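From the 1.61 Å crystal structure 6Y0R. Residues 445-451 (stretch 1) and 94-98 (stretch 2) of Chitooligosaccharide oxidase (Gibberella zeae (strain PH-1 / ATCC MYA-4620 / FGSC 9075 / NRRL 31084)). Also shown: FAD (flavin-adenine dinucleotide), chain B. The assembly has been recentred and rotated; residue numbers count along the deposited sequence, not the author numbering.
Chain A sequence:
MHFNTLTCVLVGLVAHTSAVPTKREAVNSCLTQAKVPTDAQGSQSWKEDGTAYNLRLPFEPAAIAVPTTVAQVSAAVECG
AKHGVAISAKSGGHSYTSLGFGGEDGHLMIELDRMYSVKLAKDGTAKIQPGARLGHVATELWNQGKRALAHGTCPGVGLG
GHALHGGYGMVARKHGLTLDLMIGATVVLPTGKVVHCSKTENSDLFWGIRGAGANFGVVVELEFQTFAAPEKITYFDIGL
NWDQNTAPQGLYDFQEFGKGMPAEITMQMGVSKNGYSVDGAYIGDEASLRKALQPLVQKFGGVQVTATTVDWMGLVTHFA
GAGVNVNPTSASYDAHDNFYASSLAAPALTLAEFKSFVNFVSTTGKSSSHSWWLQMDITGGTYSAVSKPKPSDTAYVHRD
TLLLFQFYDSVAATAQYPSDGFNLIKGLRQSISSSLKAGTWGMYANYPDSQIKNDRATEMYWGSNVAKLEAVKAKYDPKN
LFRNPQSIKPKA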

# COMPACT_ATOMS: atom_id res chain seq x y z
N ALA A 445 -6.80 1.46 -1.19
CA ALA A 445 -6.64 2.14 0.11
C ALA A 445 -5.17 2.41 0.39
O ALA A 445 -4.89 3.34 1.17
CB ALA A 445 -7.27 1.33 1.21
N ASN A 446 -4.22 1.68 -0.22
CA ASN A 446 -2.77 1.99 -0.01
C ASN A 446 -2.34 3.20 -0.86
O ASN A 446 -1.26 3.72 -0.61
CB ASN A 446 -1.80 0.81 -0.20
CG ASN A 446 -1.55 0.04 1.08
OD1 ASN A 446 -1.77 0.56 2.18
ND2 ASN A 446 -1.29 -1.25 0.91
N TYR A 447 -3.17 3.63 -1.82
CA TYR A 447 -2.92 4.84 -2.63
C TYR A 447 -4.12 5.74 -2.49
O TYR A 447 -4.82 6.03 -3.47
CB TYR A 447 -2.72 4.51 -4.11
CG TYR A 447 -1.55 3.62 -4.45
CD1 TYR A 447 -0.41 3.59 -3.67
CD2 TYR A 447 -1.55 2.88 -5.61
CE1 TYR A 447 0.67 2.79 -4.01
CE2 TYR A 447 -0.48 2.06 -5.96
CZ TYR A 447 0.63 2.02 -5.14
OH TYR A 447 1.74 1.24 -5.41
N PRO A 448 -4.41 6.19 -1.27
CA PRO A 448 -5.67 6.86 -0.98
C PRO A 448 -5.75 8.24 -1.63
O PRO A 448 -4.73 8.90 -1.76
CB PRO A 448 -5.71 7.00 0.53
CG PRO A 448 -4.25 7.06 0.92
CD PRO A 448 -3.54 6.15 -0.08
N ASP A 449 -6.95 8.62 -2.02
CA ASP A 449 -7.26 9.91 -2.70
C ASP A 449 -7.97 10.82 -1.69
O ASP A 449 -9.14 10.59 -1.39
CB ASP A 449 -8.14 9.66 -3.91
CG ASP A 449 -8.36 10.86 -4.80
OD1 ASP A 449 -8.22 12.00 -4.27
OD2 ASP A 449 -8.64 10.66 -6.01
N SER A 450 -7.28 11.87 -1.26
CA SER A 450 -7.84 12.81 -0.25
C SER A 450 -9.06 13.55 -0.76
O SER A 450 -9.76 14.07 0.12
CB SER A 450 -6.82 13.78 0.20
OG SER A 450 -6.28 14.48 -0.89
N GLN A 451 -9.25 13.72 -2.07
CA GLN A 451 -10.28 14.66 -2.62
C GLN A 451 -11.63 13.99 -2.79
O GLN A 451 -12.61 14.71 -3.03
CB GLN A 451 -9.81 15.26 -3.93
CG GLN A 451 -8.50 16.01 -3.80
CD GLN A 451 -8.49 16.96 -2.63
OE1 GLN A 451 -9.00 18.09 -2.74
NE2 GLN A 451 -7.81 16.57 -1.57
PA FAD B . 0.97 4.59 8.15
O1A FAD B . 0.76 5.98 7.70
O2A FAD B . 1.69 4.32 9.40
O5B FAD B . -0.42 3.81 8.22
C5B FAD B . -1.25 3.63 7.08
C4B FAD B . -2.66 3.31 7.53
O4B FAD B . -2.66 2.05 8.25
C3B FAD B . -3.34 4.29 8.51
O3B FAD B . -4.76 4.24 8.39
C2B FAD B . -2.92 3.74 9.86
O2B FAD B . -3.73 4.17 10.96
C1B FAD B . -3.03 2.26 9.61
N9A FAD B . -2.18 1.43 10.45
C8A FAD B . -0.81 1.38 10.41
N7A FAD B . -0.31 0.53 11.30
C5A FAD B . -1.42 0.01 11.95
C6A FAD B . -1.56 -0.92 12.99
N6A FAD B . -0.50 -1.53 13.53
N1A FAD B . -2.81 -1.21 13.45
C2A FAD B . -3.84 -0.55 12.88
N3A FAD B . -3.84 0.33 11.88
C4A FAD B . -2.58 0.58 11.45
N1 FAD B . 2.22 0.35 -1.68
C2 FAD B . 2.23 -0.80 -2.36
O2 FAD B . 1.23 -1.61 -2.30
N3 FAD B . 3.33 -1.15 -3.09
C4 FAD B . 4.46 -0.35 -3.18
O4 FAD B . 5.44 -0.73 -3.85
C4X FAD B . 4.48 0.87 -2.46
N5 FAD B . 5.58 1.63 -2.49
C5X FAD B . 5.61 2.74 -1.67
C6 FAD B . 6.79 3.53 -1.61
C7 FAD B . 6.85 4.66 -0.82
C7M FAD B . 8.10 5.51 -0.79
C8 FAD B . 5.71 5.02 0.01
C8M FAD B . 5.73 6.17 0.99
C9 FAD B . 4.53 4.25 -0.09
C9A FAD B . 4.46 3.12 -0.92
N10 FAD B . 3.30 2.34 -0.98
C10 FAD B . 3.27 1.16 -1.73
C1' FAD B . 2.08 2.71 -0.25
C2' FAD B . 2.03 2.03 1.12
O2' FAD B . 1.66 0.65 0.99
C3' FAD B . 1.01 2.76 1.96
O3' FAD B . 1.49 4.12 2.06
C4' FAD B . 0.88 2.09 3.33
O4' FAD B . -0.42 2.31 3.90
C5' FAD B . 1.95 2.63 4.25
O5' FAD B . 1.99 1.89 5.48
P FAD B . 2.69 2.59 6.72
O1P FAD B . 2.64 1.65 7.87
O2P FAD B . 4.02 3.15 6.36
O3P FAD B . 1.74 3.88 6.92
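Stretch 2, residues 94-98: HSYTS

Two loops far apart in sequence can lie against each other, both bonded to one cofactor, without a single direct hydrogen bond between them, and this flavin oxidase offers a compact example. Neither stretch is a regular helix or strand. Stretch 2 folds as a type I beta turn from S95 to S98, closed by S98 N to S95 O at 3.2 Å and supplemented by a weak bond from T97 N to S95 OG at 3.3 Å. It runs in the same sense as stretch 1: CA of S95 lies 7.3 Å from CA of N446, CA of Y96 lies 6.3 Å from CA of P448, and CA of T97 lies 6.1 Å from CA of S450.

The direct contact is one of packing. P448 points toward the turn and meets two successive residues, its CD lying 3.9 Å from Y96 CB and its CG 3.5 Å from T97 OG1. Farther along, S450 CB rests 3.6 Å from T97 CG2. The aromatic rings of Y447 and Y96 are nearly parallel, their planes at 10°, but they are slid apart with centroids separated by 5.5 Å. They therefore barely overlap, and Y447 CD1 approaches Y96 CE2 at 3.5 Å.

Polar linkage is indirect. A water accepts from Y96 N at 2.9 Å and donates to N446 O at 2.7 Å, joining the two backbones; it also bonds FAD O3' at 2.8 Å.

The cofactor supplies the remaining ties. H94 ND1 is covalently bonded to FAD C8M at 1.5 Å, anchoring the flavin just before the turn. The backbone holds the diphosphate through H94 N to FAD O2P at 3.0 Å and S95 N to FAD O1A at 3.1 Å, while from stretch 1 N446 OD1 accepts a hydrogen bond from FAD O4' at 2.8 Å.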

# COMPACT_ATOMS: atom_id res chain seq x y z
N HIS A 94 3.90 6.11 6.00
CA HIS A 94 3.91 6.38 4.54
C HIS A 94 2.53 6.71 3.98
O HIS A 94 2.49 7.05 2.80
CB HIS A 94 4.58 5.25 3.74
CG HIS A 94 6.01 5.54 3.47
ND1 HIS A 94 6.48 5.99 2.23
CD2 HIS A 94 7.08 5.46 4.30
CE1 HIS A 94 7.79 6.24 2.37
NE2 HIS A 94 8.17 5.91 3.63
N SER A 95 1.47 6.80 4.79
CA SER A 95 0.14 7.15 4.24
C SER A 95 0.24 8.38 3.34
O SER A 95 0.64 9.45 3.80
CB SER A 95 -0.88 7.41 5.30
OG SER A 95 -2.13 7.69 4.71
N TYR A 96 -0.29 8.27 2.14
CA TYR A 96 -0.30 9.40 1.19
C TYR A 96 -1.16 10.56 1.70
O TYR A 96 -0.98 11.71 1.20
CB TYR A 96 -0.83 8.91 -0.14
CG TYR A 96 0.06 8.00 -0.93
CD1 TYR A 96 1.30 7.56 -0.51
CD2 TYR A 96 -0.33 7.68 -2.22
CE1 TYR A 96 2.13 6.79 -1.32
CE2 TYR A 96 0.46 6.89 -3.02
CZ TYR A 96 1.71 6.49 -2.60
OH TYR A 96 2.53 5.70 -3.40
N THR A 97 -2.09 10.28 2.61
CA THR A 97 -3.04 11.29 3.13
C THR A 97 -2.92 11.39 4.66
O THR A 97 -3.85 12.00 5.31
CB THR A 97 -4.44 11.00 2.58
OG1 THR A 97 -4.86 9.73 3.06
CG2 THR A 97 -4.49 11.11 1.07
N SER A 98 -1.83 10.86 5.24
CA SER A 98 -1.48 11.06 6.67
C SER A 98 -2.53 10.41 7.56
O SER A 98 -2.83 10.94 8.67
CB SER A 98 -1.29 12.54 6.98
OG SER A 98 -0.40 13.15 6.04
O HOH W 1 -0.84 5.46 1.46